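Putative nucleic acid-binding lipoprotein (Klebsiella pneumoniae subsp. pneumoniae MGH 78578, PDB 3F1Z) is of uncharacterised function but adopts an OB-fold, which makes nucleic acid binding a plausible though unproven role for this putative lipoprotein. Local coordinates at residues D19-M24 with N128-K133; A30-P35 with P124-P129; V75-E80 with A109-Q114; F90-G93 with A98-E101. One frame throughout, in Å; residues are numbered along the deposited sequence.

Contact 1 of 4, residues D19-M24 with N128-K133; sequences DAVASM and NPKVVK
V21 and V132 bring the short helix 18-22 of this OB-fold protein against the chain just past strand 129-131, at a classic beta bulge in which V132 and K133 both face T110 of strand 108-114. The helix segment itself gives just V21 to the contact, which is small.

The apolar part is a meeting of two branched side chains that lie antiparallel, flank to flank. V21 CG1 lies 3.8 Å from V132 CG2 and 4.0 Å from V132 CG1, so one methyl of the helix rests against both branches of its partner. CG1 of V21 stands anti to the backbone N (chi1 156°), which turns it out from the helix toward the strand end. Valine suits both places: it is compact, and its branch at CB offers methyls close to the main chain. V112 of strand 108-114 touches both residues and extends the apolar patch.

The charged part belongs to K130. Its side chain is extended through all four torsions and carries the ammonium to D18, with which it forms a salt bridge, and to the carbonyl oxygen of P16. A long, flexible lysine can thus tie the strand to the start of the helix while its polar end stays satisfied. The same reach sets the ammonium beside the other methyl of V21, with K130 NZ 4.3 Å from V21 CG2.

Contact 2 of 4, residues A30-P35 with P124-P129; sequences AQFLQP and PTLQNP
F32 reaches from helix 29-38 to P124 and L126, and its conformation decides the contact. CG stands anti to the backbone N (chi1 173°), which sends the ring straight off the helix surface toward the strand. There the far rim of the ring does the touching: CE2 lies 3.8 Å from P124 CG, and CZ is 4.3 Å from L126 CD2. Both partners approach the ring obliquely.

L33 plays a smaller part. It leaves the helix beside the strand rather than at it, yet with CG beside the backbone N (chi1 -64°) and an extended second torsion, CD2 arrives 4.2 Å from P124 CD. P124 therefore meets two successive helix residues along one edge of its ring, F32 at CG and L33 at CD. A rigid proline ring suits this place, since it offers an apolar edge without a main-chain N-H to satisfy. On the other side of the strand, Q127 curls back so that NE2 gives a hydrogen bond to T125 O at 3.0 Å, with the donor well above the carbonyl plane.

The helix lies on a wholly buried patch. F32 also meets Y47 edge-to-face, the ring of F36, V52 of strand 51-65 and L88 of strand 88-93, while L126 packs on F90 and V52; helix 29-38 thus packs against strands 51-65, 88-93 and 125-127.

Contact 3 of 4, residues V75-E80 with A109-Q114; sequences VTMRDE and ATIVGQ
M77 and I111 meet without any flat group between them; the planar guanidinium of R78 stays at the end of its own strand. At its edge, in plane, is the E80 carbonyl oxygen, and NH1 gives a hydrogen bond to D79 O at 2.9 Å, with a C=O...donor angle of 148°. The aromatic ring nearby comes from strand 88-93, where F90 packs on both M77 and I111.

The contact itself is apolar. M77, a selenomethionine, leaves strand 71-78 with CG anti to the backbone N and then bends at chi3 (-90°), which turns the terminal methyl onto the opposing strand. There CE lies 3.9 Å from both CG1 and CD1 of I111, and 3.5 Å from A109 O, a van der Waals approach to the main chain. V75 adds a looser touch, its CG1 4.3 Å from I111 CD1. A long unbranched side chain suits M77 because the axes of the two segments come no closer than 9.6 Å, too far for backbone pairing; the isoleucine answers with an extended branch of its own, and small A109 leaves room for the methyl.

The strands run at 119° to each other, and each pairs with strand 51-65. Side chains meeting between them fill the interior of a small, strongly coiled barrel, as in the OB-fold.

Contact 4 of 4, residues F90-G93 with A98-E101; sequences FNFG and ADVE
F92 on strand 88-93 and V100 on helix 97-100 face each other with their CA atoms 7.5 Å apart, the chain having turned back over its own strand within a few residues.

V100 brings one methyl over the ring. V100 CG2 lies 3.4 Å from F92 CG, displaced toward the rim where the ring joins its own CB. F92 CB is 3.5 Å from V100 CG2. The distance from this methyl to the ring centroid, 3.8 Å at 27° off the normal, makes a CH-pi contact. With V100 CG1 anti to the backbone N (chi1 178°), CG2 takes the place beside that N and is the branch that faces the ring. A flat aromatic suits the strand position because its face gives a broad surface for the helix to settle on.

D99 meets the same ring more lightly, by its CB, 4.1 Å from F92 CE2; its carboxylate plane stands 82° to the ring. That group looks elsewhere, with OD2 accepting hydrogen bonds from the V131 backbone N and from N96 ND2. The apolar CB can thus pack on the ring while the polar end ties the helix to strand 129-131.

V75, I111, P129 and V131 also pack against the ring. A helix between the third and fourth barrel strands is a familiar feature of the OB-fold, and the one-turn helix 97-100 probably fills that role here.

How the contacts relate
The four contacts belong to one compact domain, their centres about 8 to 16 Å apart, with contacts 2 and 3 the nearest pair and contacts 2 and 4 the farthest. Contacts 1 and 2 end on neighbouring parts of the chain's last stretch, which turns a corner at N128 so that strand 125-127 pairs with 88-93 and strand 129-131 with 108-114. That corner closes the barrel in the order 51-65, 71-78, 88-93, 125-131, 108-114. Contact 4 lies within the chain span of contact 3, and that in turn within contact 2, and contact 1 encloses all. N-terminal helices and helix 97-100 thus pack around a barrel to whose core contact 3 contributes.

Contact 1 of 4, residues D19-M24 with N128-K133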
loop_
_atom_site.group_PDB
_atom_site.type_symbol
_atom_site.label_atom_id
_atom_site.label_comp_id
_atom_site.label_asym_id
_atom_site.label_seq_id
_atom_site.Cartn_x
_atom_site.Cartn_y
_atom_site.Cartn_z
ATOM N N ASP A 19 15.327 5.767 9.521
ATOM C CA ASP A 19 16.549 5.388 8.802
ATOM C C ASP A 19 16.409 4.033 8.077
ATOM O O ASP A 19 17.010 3.849 7.023
ATOM C CB ASP A 19 17.822 5.496 9.690
ATOM C CG ASP A 19 17.699 4.747 11.019
ATOM O OD1 ASP A 19 16.599 4.187 11.303
ATOM O OD2 ASP A 19 18.707 4.742 11.776
ATOM N N ALA A 20 15.621 3.105 8.619
ATOM C CA ALA A 20 15.356 1.832 7.934
ATOM C C ALA A 20 14.562 2.098 6.645
ATOM O O ALA A 20 14.765 1.445 5.631
ATOM C CB ALA A 20 14.584 0.868 8.839
ATOM N N VAL A 21 13.660 3.068 6.714
ATOM C CA VAL A 21 12.822 3.466 5.588
ATOM C C VAL A 21 13.645 4.122 4.474
ATOM O O VAL A 21 13.493 3.770 3.298
ATOM C CB VAL A 21 11.704 4.418 6.049
ATOM C CG1 VAL A 21 11.219 5.292 4.900
ATOM C CG2 VAL A 21 10.570 3.626 6.735
ATOM N N ALA A 22 14.517 5.061 4.840
ATOM C CA ALA A 22 15.377 5.711 3.845
ATOM C C ALA A 22 16.280 4.678 3.169
ATOM O O ALA A 22 16.667 4.836 2.017
ATOM C CB ALA A 22 16.213 6.797 4.476
ATOM N N SER A 23 16.609 3.616 3.890
ATOM C CA SER A 23 17.450 2.547 3.360
ATOM C C SER A 23 16.786 1.565 2.361
ATOM O O SER A 23 17.490 0.828 1.685
ATOM C CB SER A 23 18.095 1.783 4.538
ATOM O OG SER A 23 17.797 0.391 4.448
HETATM N N MSE A 24 15.458 1.540 2.284
HETATM C CA MSE A 24 14.720 0.645 1.382
HETATM C C MSE A 24 14.638 1.151 -0.074
HETATM O O MSE A 24 14.574 2.337 -0.322
HETATM C CB MSE A 24 13.278 0.469 1.898
HETATM C CG MSE A 24 13.118 -0.088 3.324
HETATM SE SE MSE A 24 11.284 0.103 3.990
HETATM C CE MSE A 24 10.517 -1.178 2.856
ATOM N N ASN A 128 -0.683 -1.920 7.941
ATOM C CA ASN A 128 0.171 -1.097 8.861
ATOM C C ASN A 128 1.017 -0.052 8.155
ATOM O O ASN A 128 2.177 0.081 8.408
ATOM C CB ASN A 128 1.048 -1.985 9.705
ATOM C CG ASN A 128 0.235 -2.943 10.537
ATOM O OD1 ASN A 128 -0.689 -2.531 11.273
ATOM N ND2 ASN A 128 0.557 -4.248 10.436
ATOM N N PRO A 129 0.410 0.699 7.252
ATOM C CA PRO A 129 1.220 1.553 6.442
ATOM C C PRO A 129 1.723 2.779 7.088
ATOM O O PRO A 129 1.173 3.218 8.096
ATOM C CB PRO A 129 0.287 1.945 5.285
ATOM C CG PRO A 129 -0.973 1.275 5.528
ATOM C CD PRO A 129 -1.008 0.768 6.895
ATOM N N LYS A 130 2.711 3.381 6.440
ATOM C CA LYS A 130 3.331 4.619 6.930
ATOM C C LYS A 130 3.638 5.511 5.724
ATOM O O LYS A 130 4.329 5.084 4.784
ATOM C CB LYS A 130 4.608 4.283 7.703
ATOM C CG LYS A 130 5.273 5.444 8.405
ATOM C CD LYS A 130 6.748 5.060 8.868
ATOM C CE LYS A 130 7.488 6.119 9.723
ATOM N NZ LYS A 130 8.877 5.531 10.177
ATOM N N VAL A 131 3.080 6.718 5.711
ATOM C CA VAL A 131 3.355 7.616 4.611
ATOM C C VAL A 131 4.746 8.213 4.800
ATOM O O VAL A 131 5.034 8.781 5.834
ATOM C CB VAL A 131 2.304 8.726 4.473
ATOM C CG1 VAL A 131 2.776 9.786 3.405
ATOM C CG2 VAL A 131 0.928 8.126 4.110
ATOM N N VAL A 132 5.605 8.050 3.801
ATOM C CA VAL A 132 6.989 8.510 3.861
ATOM C C VAL A 132 7.060 9.935 3.374
ATOM O O VAL A 132 7.535 10.809 4.094
ATOM C CB VAL A 132 7.891 7.640 2.976
ATOM C CG1 VAL A 132 9.316 8.185 2.977
ATOM C CG2 VAL A 132 7.826 6.178 3.438
ATOM N N LYS A 133 6.593 10.161 2.150
ATOM C CA LYS A 133 6.489 11.510 1.551
ATOM C C LYS A 133 5.441 11.545 0.412
ATOM O O LYS A 133 4.715 10.562 0.170
ATOM C CB LYS A 133 7.850 12.005 1.020
ATOM C CG LYS A 133 8.365 11.201 -0.154
ATOM C CD LYS A 133 9.838 11.480 -0.438
ATOM C CE LYS A 133 10.322 10.549 -1.567
ATOM N NZ LYS A 133 11.722 10.184 -1.344
ATOM O OXT LYS A 133 5.316 12.585 -0.281
#

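Contact 2 of 4, residues A30-P35 with P124-P129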
loop_
_atom_site.group_PDB
_atom_site.type_symbol
_atom_site.label_atom_id
_atom_site.label_comp_id
_atom_site.label_asym_id
_atom_site.label_seq_id
_atom_site.Cartn_x
_atom_site.Cartn_y
_atom_site.Cartn_z
ATOM N N ALA A 30 3.878 -0.715 -10.737
ATOM C CA ALA A 30 4.075 -1.777 -11.733
ATOM C C ALA A 30 5.099 -2.761 -11.237
ATOM O O ALA A 30 4.927 -3.965 -11.397
ATOM C CB ALA A 30 4.520 -1.228 -13.088
ATOM N N GLN A 31 6.180 -2.247 -10.658
ATOM C CA GLN A 31 7.245 -3.154 -10.207
ATOM C C GLN A 31 6.792 -4.084 -9.103
ATOM O O GLN A 31 7.007 -5.260 -9.166
ATOM C CB GLN A 31 8.505 -2.404 -9.819
ATOM C CG GLN A 31 9.207 -1.876 -11.026
ATOM C CD GLN A 31 10.280 -0.815 -10.700
ATOM O OE1 GLN A 31 10.166 -0.030 -9.731
ATOM N NE2 GLN A 31 11.284 -0.760 -11.540
ATOM N N PHE A 32 6.148 -3.544 -8.095
ATOM C CA PHE A 32 5.701 -4.353 -7.003
ATOM C C PHE A 32 4.615 -5.354 -7.423
ATOM O O PHE A 32 4.572 -6.469 -6.906
ATOM C CB PHE A 32 5.200 -3.473 -5.872
ATOM C CG PHE A 32 4.578 -4.248 -4.772
ATOM C CD1 PHE A 32 5.324 -5.152 -4.069
ATOM C CD2 PHE A 32 3.264 -4.085 -4.457
ATOM C CE1 PHE A 32 4.794 -5.854 -3.072
ATOM C CE2 PHE A 32 2.706 -4.815 -3.454
ATOM C CZ PHE A 32 3.475 -5.708 -2.757
ATOM N N LEU A 33 3.736 -4.964 -8.333
ATOM C CA LEU A 33 2.672 -5.867 -8.773
ATOM C C LEU A 33 3.098 -6.896 -9.816
ATOM O O LEU A 33 2.400 -7.887 -10.033
ATOM C CB LEU A 33 1.442 -5.092 -9.252
ATOM C CG LEU A 33 0.737 -4.261 -8.164
ATOM C CD1 LEU A 33 -0.546 -3.696 -8.759
ATOM C CD2 LEU A 33 0.411 -5.005 -6.937
ATOM N N GLN A 34 4.238 -6.725 -10.424
ATOM C CA GLN A 34 4.656 -7.660 -11.477
ATOM C C GLN A 34 4.624 -9.145 -11.062
ATOM O O GLN A 34 4.046 -9.955 -11.751
ATOM C CB GLN A 34 6.023 -7.264 -12.043
ATOM C CG GLN A 34 6.599 -8.181 -13.117
ATOM C CD GLN A 34 5.678 -8.346 -14.348
ATOM O OE1 GLN A 34 4.872 -7.447 -14.677
ATOM N NE2 GLN A 34 5.801 -9.514 -15.044
ATOM N N PRO A 35 5.214 -9.487 -9.919
ATOM C CA PRO A 35 5.187 -10.881 -9.473
ATOM C C PRO A 35 3.777 -11.394 -9.198
ATOM O O PRO A 35 3.528 -12.547 -9.440
ATOM C CB PRO A 35 5.997 -10.859 -8.155
ATOM C CG PRO A 35 6.718 -9.619 -8.175
ATOM C CD PRO A 35 5.925 -8.632 -8.954
ATOM N N PRO A 124 -2.431 -7.508 -3.373
ATOM C CA PRO A 124 -2.418 -7.296 -1.933
ATOM C C PRO A 124 -2.923 -5.934 -1.508
ATOM O O PRO A 124 -2.796 -4.977 -2.243
ATOM C CB PRO A 124 -0.929 -7.371 -1.581
ATOM C CG PRO A 124 -0.229 -7.101 -2.769
ATOM C CD PRO A 124 -1.081 -7.484 -3.937
ATOM N N THR A 125 -3.538 -5.890 -0.343
ATOM C CA THR A 125 -3.873 -4.651 0.334
ATOM C C THR A 125 -2.796 -4.561 1.414
ATOM O O THR A 125 -2.725 -5.412 2.310
ATOM C CB THR A 125 -5.282 -4.669 0.945
ATOM O OG1 THR A 125 -6.238 -4.805 -0.113
ATOM C CG2 THR A 125 -5.538 -3.352 1.670
ATOM N N LEU A 126 -1.915 -3.582 1.274
ATOM C CA LEU A 126 -0.821 -3.392 2.205
ATOM C C LEU A 126 -1.375 -2.902 3.560
ATOM O O LEU A 126 -2.286 -2.064 3.600
ATOM C CB LEU A 126 0.240 -2.452 1.625
ATOM C CG LEU A 126 1.002 -3.061 0.441
ATOM C CD1 LEU A 126 2.083 -2.118 -0.080
ATOM C CD2 LEU A 126 1.621 -4.373 0.846
ATOM N N GLN A 127 -0.839 -3.484 4.628
ATOM C CA GLN A 127 -1.275 -3.269 5.996
ATOM C C GLN A 127 -0.253 -2.459 6.787
ATOM O O GLN A 127 0.899 -2.377 6.383
ATOM C CB GLN A 127 -1.433 -4.649 6.666
ATOM C CG GLN A 127 -2.365 -5.572 5.899
ATOM C CD GLN A 127 -3.792 -5.053 5.846
ATOM O OE1 GLN A 127 -4.288 -4.521 6.833
ATOM N NE2 GLN A 127 -4.462 -5.204 4.699
ATOM N N ASN A 128 -0.683 -1.920 7.941
ATOM C CA ASN A 128 0.171 -1.097 8.861
ATOM C C ASN A 128 1.017 -0.052 8.155
ATOM O O ASN A 128 2.177 0.081 8.408
ATOM C CB ASN A 128 1.048 -1.985 9.705
ATOM C CG ASN A 128 0.235 -2.943 10.537
ATOM O OD1 ASN A 128 -0.689 -2.531 11.273
ATOM N ND2 ASN A 128 0.557 -4.248 10.436
ATOM N N PRO A 129 0.410 0.699 7.252
ATOM C CA PRO A 129 1.220 1.553 6.442
ATOM C C PRO A 129 1.723 2.779 7.088
ATOM O O PRO A 129 1.173 3.218 8.096
ATOM C CB PRO A 129 0.287 1.945 5.285
ATOM C CG PRO A 129 -0.973 1.275 5.528
ATOM C CD PRO A 129 -1.008 0.768 6.895
#

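Contact 3 of 4, residues V75-E80 with A109-Q114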
loop_
_atom_site.group_PDB
_atom_site.type_symbol
_atom_site.label_atom_id
_atom_site.label_comp_id
_atom_site.label_asym_id
_atom_site.label_seq_id
_atom_site.Cartn_x
_atom_site.Cartn_y
_atom_site.Cartn_z
ATOM N N VAL A 75 -6.669 3.609 1.043
ATOM C CA VAL A 75 -5.959 4.525 0.142
ATOM C C VAL A 75 -5.575 3.697 -1.081
ATOM O O VAL A 75 -5.002 2.617 -0.948
ATOM C CB VAL A 75 -4.734 5.100 0.804
ATOM C CG1 VAL A 75 -3.852 5.805 -0.212
ATOM C CG2 VAL A 75 -5.161 6.073 1.900
ATOM N N THR A 76 -5.974 4.164 -2.263
ATOM C CA THR A 76 -5.748 3.443 -3.508
ATOM C C THR A 76 -4.750 4.225 -4.341
ATOM O O THR A 76 -4.882 5.442 -4.492
ATOM C CB THR A 76 -7.041 3.280 -4.319
ATOM O OG1 THR A 76 -8.047 2.743 -3.482
ATOM C CG2 THR A 76 -6.856 2.357 -5.524
HETATM N N MSE A 77 -3.815 3.500 -4.954
HETATM C CA MSE A 77 -2.690 4.093 -5.660
HETATM C C MSE A 77 -2.563 3.494 -7.037
HETATM O O MSE A 77 -2.691 2.272 -7.180
HETATM C CB MSE A 77 -1.421 3.780 -4.849
HETATM C CG MSE A 77 -0.171 4.414 -5.360
HETATM SE SE MSE A 77 1.447 3.743 -4.487
HETATM C CE MSE A 77 1.532 5.024 -3.003
ATOM N N ARG A 78 -2.319 4.331 -8.052
ATOM C CA ARG A 78 -2.041 3.807 -9.392
ATOM C C ARG A 78 -0.572 4.053 -9.754
ATOM O O ARG A 78 0.072 4.926 -9.165
ATOM C CB ARG A 78 -2.911 4.478 -10.439
ATOM C CG ARG A 78 -2.621 5.958 -10.674
ATOM C CD ARG A 78 -3.225 6.378 -12.013
ATOM N NE ARG A 78 -3.194 7.814 -12.227
ATOM C CZ ARG A 78 -2.142 8.496 -12.655
ATOM N NH1 ARG A 78 -0.982 7.887 -12.924
ATOM N NH2 ARG A 78 -2.245 9.813 -12.806
ATOM N N ASP A 79 -0.060 3.317 -10.742
ATOM C CA ASP A 79 1.298 3.539 -11.206
ATOM C C ASP A 79 1.482 5.000 -11.687
ATOM O O ASP A 79 0.662 5.550 -12.414
ATOM C CB ASP A 79 1.635 2.623 -12.354
ATOM C CG ASP A 79 3.124 2.635 -12.681
ATOM O OD1 ASP A 79 3.872 1.864 -12.019
ATOM O OD2 ASP A 79 3.529 3.408 -13.606
ATOM N N GLU A 80 2.578 5.609 -11.281
ATOM C CA GLU A 80 2.881 6.985 -11.655
ATOM C C GLU A 80 2.975 7.226 -13.158
ATOM O O GLU A 80 2.687 8.325 -13.625
ATOM C CB GLU A 80 4.212 7.394 -11.052
ATOM C CG GLU A 80 4.542 8.846 -11.243
ATOM C CD GLU A 80 5.986 9.045 -11.384
ATOM O OE1 GLU A 80 6.658 8.040 -11.222
ATOM O OE2 GLU A 80 6.446 10.158 -11.688
ATOM N N ALA A 109 2.589 9.963 -4.048
ATOM C CA ALA A 109 2.987 9.702 -2.666
ATOM C C ALA A 109 3.823 8.436 -2.630
ATOM O O ALA A 109 3.811 7.668 -3.581
ATOM C CB ALA A 109 1.792 9.544 -1.756
ATOM N N THR A 110 4.514 8.234 -1.513
ATOM C CA THR A 110 5.310 7.065 -1.260
ATOM C C THR A 110 4.879 6.578 0.082
ATOM O O THR A 110 4.896 7.325 1.059
ATOM C CB THR A 110 6.807 7.383 -1.224
ATOM O OG1 THR A 110 7.164 8.022 -2.444
ATOM C CG2 THR A 110 7.659 6.087 -1.077
ATOM N N ILE A 111 4.521 5.301 0.132
ATOM C CA ILE A 111 4.007 4.678 1.332
ATOM C C ILE A 111 4.676 3.328 1.571
ATOM O O ILE A 111 4.868 2.536 0.643
ATOM C CB ILE A 111 2.492 4.474 1.177
ATOM C CG1 ILE A 111 1.824 5.808 0.806
ATOM C CG2 ILE A 111 1.864 3.860 2.454
ATOM C CD1 ILE A 111 0.311 5.764 0.667
ATOM N N VAL A 112 5.085 3.098 2.811
ATOM C CA VAL A 112 5.658 1.836 3.244
ATOM C C VAL A 112 4.504 1.037 3.816
ATOM O O VAL A 112 3.696 1.585 4.554
ATOM C CB VAL A 112 6.687 2.014 4.339
ATOM C CG1 VAL A 112 7.249 0.596 4.828
ATOM C CG2 VAL A 112 7.771 2.776 3.810
ATOM N N GLY A 113 4.427 -0.247 3.495
ATOM C CA GLY A 113 3.362 -1.081 4.001
ATOM C C GLY A 113 3.843 -2.493 4.089
ATOM O O GLY A 113 4.884 -2.823 3.478
ATOM N N GLN A 114 3.075 -3.335 4.800
ATOM C CA GLN A 114 3.437 -4.731 5.036
ATOM C C GLN A 114 2.535 -5.693 4.305
ATOM O O GLN A 114 1.322 -5.508 4.271
ATOM C CB GLN A 114 3.400 -5.030 6.516
ATOM C CG GLN A 114 3.992 -6.383 6.862
ATOM C CD GLN A 114 4.022 -6.661 8.354
ATOM O OE1 GLN A 114 3.110 -6.259 9.088
ATOM N NE2 GLN A 114 5.047 -7.365 8.804
#

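Contact 4 of 4, residues F90-G93 with A98-E101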
loop_
_atom_site.group_PDB
_atom_site.type_symbol
_atom_site.label_atom_id
_atom_site.label_comp_id
_atom_site.label_asym_id
_atom_site.label_seq_id
_atom_site.Cartn_x
_atom_site.Cartn_y
_atom_site.Cartn_z
ATOM N N PHE A 90 -3.978 0.322 0.278
ATOM C CA PHE A 90 -3.373 0.304 1.569
ATOM C C PHE A 90 -4.471 0.465 2.603
ATOM O O PHE A 90 -5.376 1.253 2.433
ATOM C CB PHE A 90 -2.457 1.508 1.726
ATOM C CG PHE A 90 -1.315 1.543 0.772
ATOM C CD1 PHE A 90 -1.497 1.947 -0.524
ATOM C CD2 PHE A 90 -0.042 1.276 1.212
ATOM C CE1 PHE A 90 -0.465 1.995 -1.393
ATOM C CE2 PHE A 90 1.003 1.343 0.354
ATOM C CZ PHE A 90 0.785 1.686 -0.957
ATOM N N ASN A 91 -4.344 -0.208 3.723
ATOM C CA ASN A 91 -5.378 -0.175 4.749
ATOM C C ASN A 91 -4.790 0.473 5.975
ATOM O O ASN A 91 -3.937 -0.124 6.641
ATOM C CB ASN A 91 -5.814 -1.594 5.060
ATOM C CG ASN A 91 -6.936 -1.665 6.056
ATOM O OD1 ASN A 91 -7.047 -0.846 6.917
ATOM N ND2 ASN A 91 -7.794 -2.665 5.918
ATOM N N PHE A 92 -5.268 1.687 6.271
ATOM C CA PHE A 92 -4.794 2.457 7.428
ATOM C C PHE A 92 -5.768 2.392 8.571
ATOM O O PHE A 92 -6.924 2.788 8.415
ATOM C CB PHE A 92 -4.652 3.942 7.085
ATOM C CG PHE A 92 -3.464 4.313 6.198
ATOM C CD1 PHE A 92 -3.556 4.256 4.823
ATOM C CD2 PHE A 92 -2.322 4.841 6.739
ATOM C CE1 PHE A 92 -2.501 4.677 4.002
ATOM C CE2 PHE A 92 -1.261 5.267 5.914
ATOM C CZ PHE A 92 -1.367 5.189 4.554
ATOM N N GLY A 93 -5.307 1.914 9.729
ATOM C CA GLY A 93 -6.128 1.885 10.952
ATOM C C GLY A 93 -6.410 3.310 11.428
ATOM O O GLY A 93 -5.761 4.288 10.993
ATOM N N ALA A 98 -3.742 10.814 10.885
ATOM C CA ALA A 98 -2.871 11.946 10.503
ATOM C C ALA A 98 -2.208 11.703 9.132
ATOM O O ALA A 98 -2.143 12.607 8.282
ATOM C CB ALA A 98 -1.802 12.190 11.546
ATOM N N ASP A 99 -1.714 10.497 8.898
ATOM C CA ASP A 99 -1.050 10.257 7.636
ATOM C C ASP A 99 -2.051 10.346 6.501
ATOM O O ASP A 99 -1.750 10.932 5.445
ATOM C CB ASP A 99 -0.406 8.882 7.575
ATOM C CG ASP A 99 1.004 8.819 8.154
ATOM O OD1 ASP A 99 1.519 9.815 8.708
ATOM O OD2 ASP A 99 1.575 7.693 8.039
ATOM N N VAL A 100 -3.235 9.759 6.725
ATOM C CA VAL A 100 -4.268 9.705 5.701
ATOM C C VAL A 100 -4.740 11.107 5.338
ATOM O O VAL A 100 -4.944 11.405 4.173
ATOM C CB VAL A 100 -5.457 8.830 6.117
ATOM C CG1 VAL A 100 -6.548 8.846 5.037
ATOM C CG2 VAL A 100 -4.994 7.393 6.378
ATOM N N GLU A 101 -4.866 11.963 6.341
ATOM C CA GLU A 101 -5.332 13.324 6.140
ATOM C C GLU A 101 -4.332 14.252 5.459
ATOM O O GLU A 101 -4.677 15.388 5.107
ATOM C CB GLU A 101 -5.792 13.900 7.464
ATOM C CG GLU A 101 -7.091 13.237 7.896
ATOM C CD GLU A 101 -7.697 13.763 9.183
ATOM O OE1 GLU A 101 -7.257 14.845 9.636
ATOM O OE2 GLU A 101 -8.641 13.093 9.720
#